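PDB 1VQS: hypothetical protein AGR_L_1239 from Agrobacterium tumefaciens str. C58, which is of unknown function but belongs to the NIPSNAP family and adopts the ferredoxin-like fold of the dimeric alpha-beta barrel proteins. Local coordinates for residues B[27-31]-B[52-56]; B[33-38]-B[91-95]; B[46-52]-B[64-69]. One frame throughout, in Å; residues are numbered along the deposited sequence. Where two conformers were deposited one is given.

How the contacts relate
Each contact involves helix 27-46 or the hairpin of strands 48-55 and 62-69 that follows it; contact 2 also brings in the loop before the last strand. Contact 1 lays the first turn of the helix on the end of strand 48-55, and contact 2 sets the next turns against the loop 91-95. Contact 3, nearest the centre of the chain, pairs the two strands themselves. Tyr52 belongs to contacts 1 and 3, and its OH also packs on Val34 of contact 2. The chemistry follows position: buried apolar packing with a hydroxyl pair in contact 1, an apolar centre with a solvent-side salt bridge in contact 2, backbone bonds and aromatic side chains in contact 3.

Contact 1 (B[27-31]-B[52-56]); sequences IPAYL and YFFSE
Helix segment 27-31 runs nearly antiparallel to strand 52-55, at 166° between their directions, with the axes 10.6 Å apart and Ile27 opposite Phe54. That spacing is filled by side chains, and the polar link is a pair of phenols: Tyr30 OH and Tyr52 OH lie 2.7 Å apart in a hydrogen bond whose donor could be either group. Each hydroxyl sits at the edge of the other ring, close to its plane, so the rings meet by their oxygen-bearing ends rather than by stacking. Tyr30 reaches this place with CG anti to the backbone N (chi1 176°), which carries the ring off the helix toward the sheet. Both residues are buried, and the mutual bond gives each phenol a polar partner within the apolar layer. The Tyr52 ring is also stacked on His65 of strand 62-69.

Two residues on along the strand, Phe54 receives Leu31, whose CD1 lies over one face of the Phe54 ring, 4.1 Å from its centroid and 28° off the normal, a CH-pi contact. The second methyl of Leu31, CD2, is a looser neighbour of Tyr52 CE1. Ile27 touches the base of the same phenylalanine: in one of its two conformers Ile27 CG2 lies 4.0 Å from Phe54 CB, and the two side chains cross at about a right angle. Ile63 of strand 62-69 touches Tyr30, Leu31, Tyr52 and Phe54. Beyond the edge of the sheet a second subunit pairs its own strand with residues 53-55, and a histidine of that subunit's N-terminal tag, His7, meets the Phe54 ring edge-to-face.

This is the helix-on-sheet packing of a ferredoxin-like fold, at a sheet edge that continues into a neighbouring subunit.

Contact 2 (B[33-38]-B[91-95]); sequences VVEDEG and FLPKI
The middle of helix 27-46, where a wider pi-type turn spans 34-38, packs against the irregular helical loop that leads from helix 86-89 toward strand 99-109. Phe91 is the central side chain. Its ring lies flat against Gly38, whose CA stands 3.6 Å from the ring centroid, only 10° off the normal, in a CH-pi contact. With no side chain on Gly38, the ring can settle directly on the helix backbone. The carbonyl oxygens of Val33 and Glu37 approach the same ring obliquely; Val33 O is 3.5 Å from Phe91 CE1. Phe91 CG is anti to its backbone N, which projects the ring across to the helix, and Trp88 also meets it.

Beside the phenylalanine, a small apolar cluster extends the interface. Ile95 CG2 rests 3.7 Å from Val33 CG1 and 4.0 Å from Val34 CG2, so one methyl branch touches two consecutive residues of the helix. The other branch of Val33 packs on the lysine chain, with Val33 CG2 3.7 Å from Lys94 CD.

On the solvent side, Lys94 NZ donates to Glu37 OE1 over 2.9 Å, forming a salt bridge. The ammonium comes from the syn side of the carboxylate, 24° out of its plane, and the bend at the end of the lysine chain (chi4 -94°) turns NZ onto the acid. A water spans the same pair, donating to Glu37 OE2 and accepting from Lys94 NZ, so both carboxylate oxygens are linked to the lysine.

An apolar centre with an ion pair along its solvent side thus joins the first long helix of the ferredoxin-like fold to the loop entering its last strand.

Contact 3 (B[46-52]-B[64-69]); sequences LGELVGY and VHIWAF
A classic beta bulge interrupts the hairpin of strands 48-55 and 62-69, where Val50 and Gly51 both face Ile66. Ile66 O accepts Val50 N at 2.8 Å and, more weakly, Gly51 N, while Ile66 N returns a bond to Gly51 O. On the Leu46 side of the bulge, Ala68 N bonds to Glu48 O at 3.0 Å, the donor lying nearly in line with the carbonyl.

The strands' axes run at 155° to each other. Leu49 with Trp67 and Tyr52 with His65 form non-hydrogen-bonded pairs whose side chains share the sheet face under helix 27-46. There Trp67 is sandwiched: Leu46 CD1 sits 3.9 Å from the centroid of its six-membered ring, and Leu49 CD1 covers the opposite face. Its NE1 donates to His65 ND1 over 2.9 Å, near both ring planes, which helps to set how the imidazole is turned. In this ferredoxin-like sheet, His65 and Trp67 are two apart on one strand, so both lie on the helix-covered face and can bond. His65 in turn forms an offset stack with Tyr52, the planes at 12°, and its CB lies 3.4 Å from Tyr52 CD2. His65 CG stands between its backbone N and carbonyl carbon (chi1 53°), bringing the imidazole alongside the phenol.

Val50 points toward the partner strand, its CG2 3.8 Å from Ala68 CB and its CB against Ile66 CG2. At the start of the strand a water donates to Leu46 O and Ala68 O and accepts from Glu48 N, bridging the turn at Gly47, the first residue to leave the helical conformation, with positive phi.

Contact 1 (B[27-31]-B[52-56])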
loop_
_atom_site.group_PDB
_atom_site.type_symbol
_atom_site.label_atom_id
_atom_site.label_comp_id
_atom_site.label_asym_id
_atom_site.label_seq_id
_atom_site.Cartn_x
_atom_site.Cartn_y
_atom_site.Cartn_z
ATOM N N ILE B 27 -17.248 -11.749 -9.079
ATOM C CA ILE B 27 -16.530 -12.573 -10.072
ATOM C C ILE B 27 -17.463 -13.409 -10.961
ATOM O O ILE B 27 -17.355 -13.348 -12.183
ATOM C CB ILE B 27 -15.418 -13.430 -9.446
ATOM C CG1 ILE B 27 -14.184 -12.573 -9.121
ATOM C CG2 ILE B 27 -14.935 -14.528 -10.436
ATOM C CD1 ILE B 27 -13.076 -13.339 -8.391
ATOM N N PRO B 28 -18.389 -14.167 -10.372
ATOM C CA PRO B 28 -19.247 -14.984 -11.259
ATOM C C PRO B 28 -20.054 -14.152 -12.259
ATOM O O PRO B 28 -20.112 -14.534 -13.442
ATOM C CB PRO B 28 -20.163 -15.739 -10.288
ATOM C CG PRO B 28 -19.396 -15.769 -8.984
ATOM C CD PRO B 28 -18.650 -14.445 -8.952
ATOM N N ALA B 29 -20.654 -13.046 -11.829
ATOM C CA ALA B 29 -21.390 -12.183 -12.773
ATOM C C ALA B 29 -20.521 -11.589 -13.864
ATOM O O ALA B 29 -20.907 -11.521 -15.044
ATOM C CB ALA B 29 -22.134 -11.084 -12.035
ATOM N N TYR B 30 -19.329 -11.163 -13.466
ATOM C CA TYR B 30 -18.360 -10.588 -14.382
ATOM C C TYR B 30 -17.949 -11.601 -15.440
ATOM O O TYR B 30 -17.956 -11.321 -16.650
ATOM C CB TYR B 30 -17.150 -10.074 -13.583
ATOM C CG TYR B 30 -16.025 -9.541 -14.411
ATOM C CD1 TYR B 30 -15.055 -10.402 -14.920
ATOM C CD2 TYR B 30 -15.862 -8.178 -14.643
ATOM C CE1 TYR B 30 -14.001 -9.923 -15.680
ATOM C CE2 TYR B 30 -14.803 -7.700 -15.414
ATOM C CZ TYR B 30 -13.883 -8.579 -15.935
ATOM O OH TYR B 30 -12.826 -8.116 -16.695
ATOM N N LEU B 31 -17.556 -12.786 -14.995
ATOM C CA LEU B 31 -17.072 -13.785 -15.950
ATOM C C LEU B 31 -18.168 -14.226 -16.903
ATOM O O LEU B 31 -17.897 -14.499 -18.084
ATOM C CB LEU B 31 -16.498 -14.991 -15.229
ATOM C CG LEU B 31 -15.193 -14.704 -14.489
ATOM C CD1 LEU B 31 -14.826 -15.950 -13.695
ATOM C CD2 LEU B 31 -14.071 -14.328 -15.438
ATOM N N TYR B 52 -6.449 -15.436 -19.043
ATOM C CA TYR B 52 -7.510 -14.695 -18.388
ATOM C C TYR B 52 -7.874 -15.466 -17.127
ATOM O O TYR B 52 -8.384 -16.575 -17.213
ATOM C CB TYR B 52 -8.703 -14.567 -19.331
ATOM C CG TYR B 52 -9.558 -13.314 -19.104
ATOM C CD1 TYR B 52 -10.297 -13.141 -17.940
ATOM C CD2 TYR B 52 -9.666 -12.337 -20.093
ATOM C CE1 TYR B 52 -11.086 -11.991 -17.737
ATOM C CE2 TYR B 52 -10.452 -11.188 -19.898
ATOM C CZ TYR B 52 -11.161 -11.025 -18.715
ATOM O OH TYR B 52 -11.971 -9.898 -18.496
ATOM N N PHE B 53 -7.632 -14.865 -15.959
ATOM C CA PHE B 53 -7.653 -15.578 -14.679
ATOM C C PHE B 53 -8.477 -14.841 -13.639
ATOM O O PHE B 53 -8.652 -13.637 -13.703
ATOM C CB PHE B 53 -6.231 -15.734 -14.119
ATOM C CG PHE B 53 -5.236 -16.246 -15.131
ATOM C CD1 PHE B 53 -5.208 -17.577 -15.457
ATOM C CD2 PHE B 53 -4.344 -15.406 -15.770
ATOM C CE1 PHE B 53 -4.304 -18.074 -16.386
ATOM C CE2 PHE B 53 -3.431 -15.920 -16.727
ATOM C CZ PHE B 53 -3.418 -17.248 -17.008
ATOM N N PHE B 54 -8.940 -15.612 -12.670
ATOM C CA PHE B 54 -9.621 -15.067 -11.503
ATOM C C PHE B 54 -9.034 -15.659 -10.231
ATOM O O PHE B 54 -8.429 -16.720 -10.242
ATOM C CB PHE B 54 -11.140 -15.274 -11.556
ATOM C CG PHE B 54 -11.576 -16.690 -11.583
ATOM C CD1 PHE B 54 -11.626 -17.401 -12.777
ATOM C CD2 PHE B 54 -11.980 -17.317 -10.420
ATOM C CE1 PHE B 54 -12.066 -18.700 -12.790
ATOM C CE2 PHE B 54 -12.408 -18.626 -10.423
ATOM C CZ PHE B 54 -12.444 -19.317 -11.606
ATOM N N SER B 55 -9.112 -14.912 -9.132
ATOM C CA SER B 55 -8.329 -15.296 -7.965
ATOM C C SER B 55 -8.952 -16.429 -7.132
ATOM O O SER B 55 -10.166 -16.543 -7.020
ATOM C CB SER B 55 -7.955 -14.069 -7.111
ATOM O OG SER B 55 -9.040 -13.224 -6.803
ATOM N N GLU B 56 -8.066 -17.247 -6.547
ATOM C CA GLU B 56 -8.378 -18.340 -5.642
ATOM C C GLU B 56 -7.683 -18.195 -4.287
ATOM O O GLU B 56 -8.326 -18.332 -3.251
ATOM C CB GLU B 56 -7.959 -19.673 -6.273
ATOM C CG GLU B 56 -8.150 -20.900 -5.372
ATOM C CD GLU B 56 -9.602 -21.080 -4.902
ATOM O OE1 GLU B 56 -10.525 -20.722 -5.657
ATOM O OE2 GLU B 56 -9.833 -21.592 -3.781
#

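Contact 2 (B[33-38]-B[91-95])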
loop_
_atom_site.group_PDB
_atom_site.type_symbol
_atom_site.label_atom_id
_atom_site.label_comp_id
_atom_site.label_asym_id
_atom_site.label_seq_id
_atom_site.Cartn_x
_atom_site.Cartn_y
_atom_site.Cartn_z
ATOM N N VAL B 33 -20.817 -12.418 -18.077
ATOM C CA VAL B 33 -21.120 -11.422 -19.099
ATOM C C VAL B 33 -19.916 -11.189 -20.027
ATOM O O VAL B 33 -20.082 -10.974 -21.223
ATOM C CB VAL B 33 -21.671 -10.118 -18.471
ATOM C CG1 VAL B 33 -20.567 -9.295 -17.857
ATOM C CG2 VAL B 33 -22.435 -9.297 -19.508
ATOM N N VAL B 34 -18.703 -11.274 -19.512
ATOM C CA VAL B 34 -17.528 -11.217 -20.392
ATOM C C VAL B 34 -17.536 -12.380 -21.390
ATOM O O VAL B 34 -17.397 -12.176 -22.610
ATOM C CB VAL B 34 -16.191 -11.163 -19.605
ATOM C CG1 VAL B 34 -15.002 -11.278 -20.570
ATOM C CG2 VAL B 34 -16.079 -9.846 -18.821
ATOM N N GLU B 35 -17.750 -13.600 -20.900
ATOM C CA GLU B 35 -17.840 -14.730 -21.813
ATOM C C GLU B 35 -18.909 -14.521 -22.882
ATOM O O GLU B 35 -18.653 -14.716 -24.074
ATOM C CB GLU B 35 -18.136 -16.039 -21.080
ATOM C CG GLU B 35 -18.279 -17.201 -22.048
ATOM C CD GLU B 35 -18.207 -18.546 -21.416
ATOM O OE1 GLU B 35 -18.125 -18.636 -20.199
ATOM O OE2 GLU B 35 -18.217 -19.538 -22.188
ATOM N N ASP B 36 -20.116 -14.167 -22.456
ATOM C CA ASP B 36 -21.265 -14.227 -23.336
ATOM C C ASP B 36 -21.326 -13.033 -24.273
ATOM O O ASP B 36 -21.819 -13.152 -25.411
ATOM C CB ASP B 36 -22.541 -14.292 -22.511
ATOM C CG ASP B 36 -22.744 -15.625 -21.832
ATOM O OD1 ASP B 36 -21.999 -16.596 -22.116
ATOM O OD2 ASP B 36 -23.682 -15.702 -21.010
ATOM N N GLU B 37 -20.825 -11.883 -23.834
ATOM C CA GLU B 37 -21.091 -10.622 -24.534
ATOM C C GLU B 37 -19.877 -9.761 -24.834
ATOM O O GLU B 37 -19.995 -8.857 -25.646
ATOM C CB GLU B 37 -22.128 -9.795 -23.739
ATOM C CG GLU B 37 -23.422 -10.573 -23.428
ATOM C CD GLU B 37 -24.515 -9.748 -22.729
ATOM O OE1 GLU B 37 -24.832 -8.651 -23.218
ATOM O OE2 GLU B 37 -25.072 -10.212 -21.698
ATOM N N GLY B 38 -18.722 -10.016 -24.198
ATOM C CA GLY B 38 -17.578 -9.115 -24.332
ATOM C C GLY B 38 -16.282 -9.628 -24.942
ATOM O O GLY B 38 -15.602 -8.915 -25.674
ATOM N N PHE B 91 -21.023 -2.666 -24.494
ATOM C CA PHE B 91 -20.717 -3.745 -23.558
ATOM C C PHE B 91 -20.189 -3.242 -22.223
ATOM O O PHE B 91 -20.579 -3.757 -21.153
ATOM C CB PHE B 91 -19.668 -4.729 -24.156
ATOM C CG PHE B 91 -19.130 -5.688 -23.130
ATOM C CD1 PHE B 91 -19.924 -6.745 -22.695
ATOM C CD2 PHE B 91 -17.895 -5.490 -22.536
ATOM C CE1 PHE B 91 -19.468 -7.598 -21.678
ATOM C CE2 PHE B 91 -17.443 -6.355 -21.539
ATOM C CZ PHE B 91 -18.252 -7.394 -21.113
ATOM N N LEU B 92 -19.306 -2.247 -22.260
ATOM C CA LEU B 92 -18.655 -1.745 -21.048
ATOM C C LEU B 92 -19.570 -1.480 -19.826
ATOM O O LEU B 92 -19.142 -1.759 -18.702
ATOM C CB LEU B 92 -17.786 -0.520 -21.335
ATOM C CG LEU B 92 -16.444 -0.757 -22.045
ATOM C CD1 LEU B 92 -15.801 0.592 -22.359
ATOM C CD2 LEU B 92 -15.527 -1.620 -21.196
ATOM N N PRO B 93 -20.783 -0.931 -20.019
ATOM C CA PRO B 93 -21.628 -0.698 -18.834
ATOM C C PRO B 93 -21.885 -1.953 -18.020
ATOM O O PRO B 93 -22.209 -1.859 -16.823
ATOM C CB PRO B 93 -22.943 -0.168 -19.429
ATOM C CG PRO B 93 -22.510 0.480 -20.719
ATOM C CD PRO B 93 -21.418 -0.411 -21.249
ATOM N N LYS B 94 -21.757 -3.119 -18.644
ATOM C CA LYS B 94 -22.053 -4.385 -17.973
ATOM C C LYS B 94 -20.919 -4.841 -17.042
ATOM O O LYS B 94 -21.129 -5.745 -16.211
ATOM C CB LYS B 94 -22.340 -5.484 -18.999
ATOM C CG LYS B 94 -23.422 -5.120 -20.003
ATOM C CD LYS B 94 -23.474 -6.117 -21.122
ATOM C CE LYS B 94 -24.406 -5.645 -22.207
ATOM N NZ LYS B 94 -25.746 -6.204 -21.990
ATOM N N ILE B 95 -19.726 -4.255 -17.198
ATOM C CA ILE B 95 -18.653 -4.544 -16.270
ATOM C C ILE B 95 -18.059 -3.335 -15.560
ATOM O O ILE B 95 -17.352 -3.486 -14.580
ATOM C CB ILE B 95 -17.492 -5.335 -16.927
ATOM C CG1 ILE B 95 -16.826 -4.563 -18.082
ATOM C CG2 ILE B 95 -17.999 -6.671 -17.390
ATOM C CD1 ILE B 95 -15.527 -5.169 -18.546
HETATM O O HOH W 1 -26.599 -8.373 -20.333
#

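Contact 3 (B[46-52]-B[64-69])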
loop_
_atom_site.group_PDB
_atom_site.type_symbol
_atom_site.label_atom_id
_atom_site.label_comp_id
_atom_site.label_asym_id
_atom_site.label_seq_id
_atom_site.Cartn_x
_atom_site.Cartn_y
_atom_site.Cartn_z
ATOM N N LEU B 46 -7.996 -6.237 -29.861
ATOM C CA LEU B 46 -6.715 -6.304 -29.184
ATOM C C LEU B 46 -5.810 -7.378 -29.708
ATOM O O LEU B 46 -4.600 -7.240 -29.594
ATOM C CB LEU B 46 -6.910 -6.451 -27.694
ATOM C CG LEU B 46 -7.708 -5.320 -27.039
ATOM C CD1 LEU B 46 -7.709 -5.560 -25.512
ATOM C CD2 LEU B 46 -7.171 -3.955 -27.371
ATOM N N GLY B 47 -6.378 -8.428 -30.291
ATOM C CA GLY B 47 -5.580 -9.500 -30.860
ATOM C C GLY B 47 -5.326 -10.689 -29.945
ATOM O O GLY B 47 -6.243 -11.450 -29.594
ATOM N N GLU B 48 -4.070 -10.846 -29.561
ATOM C CA GLU B 48 -3.567 -12.063 -28.929
ATOM C C GLU B 48 -3.786 -12.049 -27.415
ATOM O O GLU B 48 -2.977 -11.533 -26.657
ATOM C CB GLU B 48 -2.081 -12.263 -29.280
ATOM C CG GLU B 48 -1.866 -12.480 -30.795
ATOM C CD GLU B 48 -0.507 -13.085 -31.141
ATOM O OE1 GLU B 48 -0.046 -14.009 -30.435
ATOM O OE2 GLU B 48 0.080 -12.662 -32.155
ATOM N N LEU B 49 -4.920 -12.610 -26.987
ATOM C CA LEU B 49 -5.154 -12.893 -25.573
ATOM C C LEU B 49 -4.261 -14.040 -25.159
ATOM O O LEU B 49 -4.288 -15.099 -25.777
ATOM C CB LEU B 49 -6.605 -13.285 -25.357
ATOM C CG LEU B 49 -7.006 -13.668 -23.935
ATOM C CD1 LEU B 49 -6.826 -12.521 -22.952
ATOM C CD2 LEU B 49 -8.463 -14.202 -23.915
ATOM N N VAL B 50 -3.520 -13.831 -24.076
ATOM C CA VAL B 50 -2.571 -14.817 -23.552
ATOM C C VAL B 50 -3.207 -15.662 -22.449
ATOM O O VAL B 50 -3.120 -16.891 -22.455
ATOM C CB VAL B 50 -1.315 -14.098 -23.034
ATOM C CG1 VAL B 50 -0.415 -15.055 -22.308
ATOM C CG2 VAL B 50 -0.551 -13.456 -24.193
ATOM N N GLY B 51 -3.856 -14.996 -21.518
ATOM C CA GLY B 51 -4.483 -15.708 -20.422
ATOM C C GLY B 51 -5.486 -14.819 -19.718
ATOM O O GLY B 51 -5.411 -13.596 -19.813
ATOM N N TYR B 52 -6.449 -15.436 -19.043
ATOM C CA TYR B 52 -7.510 -14.695 -18.388
ATOM C C TYR B 52 -7.874 -15.466 -17.127
ATOM O O TYR B 52 -8.384 -16.575 -17.213
ATOM C CB TYR B 52 -8.703 -14.567 -19.331
ATOM C CG TYR B 52 -9.558 -13.314 -19.104
ATOM C CD1 TYR B 52 -10.297 -13.141 -17.940
ATOM C CD2 TYR B 52 -9.666 -12.337 -20.093
ATOM C CE1 TYR B 52 -11.086 -11.991 -17.737
ATOM C CE2 TYR B 52 -10.452 -11.188 -19.898
ATOM C CZ TYR B 52 -11.161 -11.025 -18.715
ATOM O OH TYR B 52 -11.971 -9.898 -18.496
ATOM N N VAL B 64 -7.141 -11.072 -13.528
ATOM C CA VAL B 64 -5.909 -10.728 -14.232
ATOM C C VAL B 64 -6.022 -11.216 -15.648
ATOM O O VAL B 64 -6.339 -12.378 -15.873
ATOM C CB VAL B 64 -4.713 -11.382 -13.600
ATOM C CG1 VAL B 64 -3.457 -11.233 -14.496
ATOM C CG2 VAL B 64 -4.431 -10.790 -12.235
ATOM N N HIS B 65 -5.812 -10.337 -16.616
ATOM C CA HIS B 65 -5.755 -10.791 -17.991
ATOM C C HIS B 65 -4.530 -10.215 -18.669
ATOM O O HIS B 65 -4.054 -9.148 -18.297
ATOM C CB HIS B 65 -7.064 -10.587 -18.779
ATOM C CG HIS B 65 -7.638 -9.198 -18.773
ATOM N ND1 HIS B 65 -7.732 -8.412 -19.908
ATOM C CD2 HIS B 65 -8.242 -8.502 -17.789
ATOM C CE1 HIS B 65 -8.346 -7.286 -19.605
ATOM N NE2 HIS B 65 -8.666 -7.310 -18.329
ATOM N N ILE B 66 -3.997 -10.998 -19.608
ATOM C CA ILE B 66 -2.731 -10.747 -20.227
ATOM C C ILE B 66 -2.888 -10.791 -21.738
ATOM O O ILE B 66 -3.505 -11.716 -22.293
ATOM C CB ILE B 66 -1.735 -11.804 -19.815
ATOM C CG1 ILE B 66 -1.668 -11.904 -18.294
ATOM C CG2 ILE B 66 -0.405 -11.508 -20.440
ATOM C CD1 ILE B 66 -0.625 -12.857 -17.781
ATOM N N TRP B 67 -2.304 -9.793 -22.406
ATOM C CA TRP B 67 -2.361 -9.651 -23.855
ATOM C C TRP B 67 -0.942 -9.486 -24.369
ATOM O O TRP B 67 -0.118 -8.876 -23.685
ATOM C CB TRP B 67 -3.163 -8.389 -24.218
ATOM C CG TRP B 67 -4.571 -8.464 -23.774
ATOM C CD1 TRP B 67 -5.063 -8.137 -22.528
ATOM C CD2 TRP B 67 -5.692 -8.946 -24.532
ATOM N NE1 TRP B 67 -6.413 -8.387 -22.478
ATOM C CE2 TRP B 67 -6.827 -8.849 -23.698
ATOM C CE3 TRP B 67 -5.852 -9.412 -25.839
ATOM C CZ2 TRP B 67 -8.101 -9.222 -24.125
ATOM C CZ3 TRP B 67 -7.137 -9.774 -26.264
ATOM C CH2 TRP B 67 -8.238 -9.663 -25.394
ATOM N N ALA B 68 -0.667 -9.976 -25.580
ATOM C CA ALA B 68 0.656 -9.840 -26.237
ATOM C C ALA B 68 0.527 -8.912 -27.421
ATOM O O ALA B 68 -0.435 -9.031 -28.180
ATOM C CB ALA B 68 1.135 -11.183 -26.745
ATOM N N PHE B 69 1.515 -8.016 -27.574
ATOM C CA PHE B 69 1.572 -7.047 -28.687
ATOM C C PHE B 69 2.951 -7.020 -29.323
ATOM O O PHE B 69 3.959 -7.183 -28.622
ATOM C CB PHE B 69 1.253 -5.642 -28.166
ATOM C CG PHE B 69 -0.113 -5.516 -27.565
ATOM C CD1 PHE B 69 -1.209 -5.424 -28.383
ATOM C CD2 PHE B 69 -0.307 -5.488 -26.197
ATOM C CE1 PHE B 69 -2.492 -5.315 -27.850
ATOM C CE2 PHE B 69 -1.580 -5.391 -25.664
ATOM C CZ PHE B 69 -2.673 -5.286 -26.493
HETATM O O HOH W 2 -2.268 -8.585 -30.056
#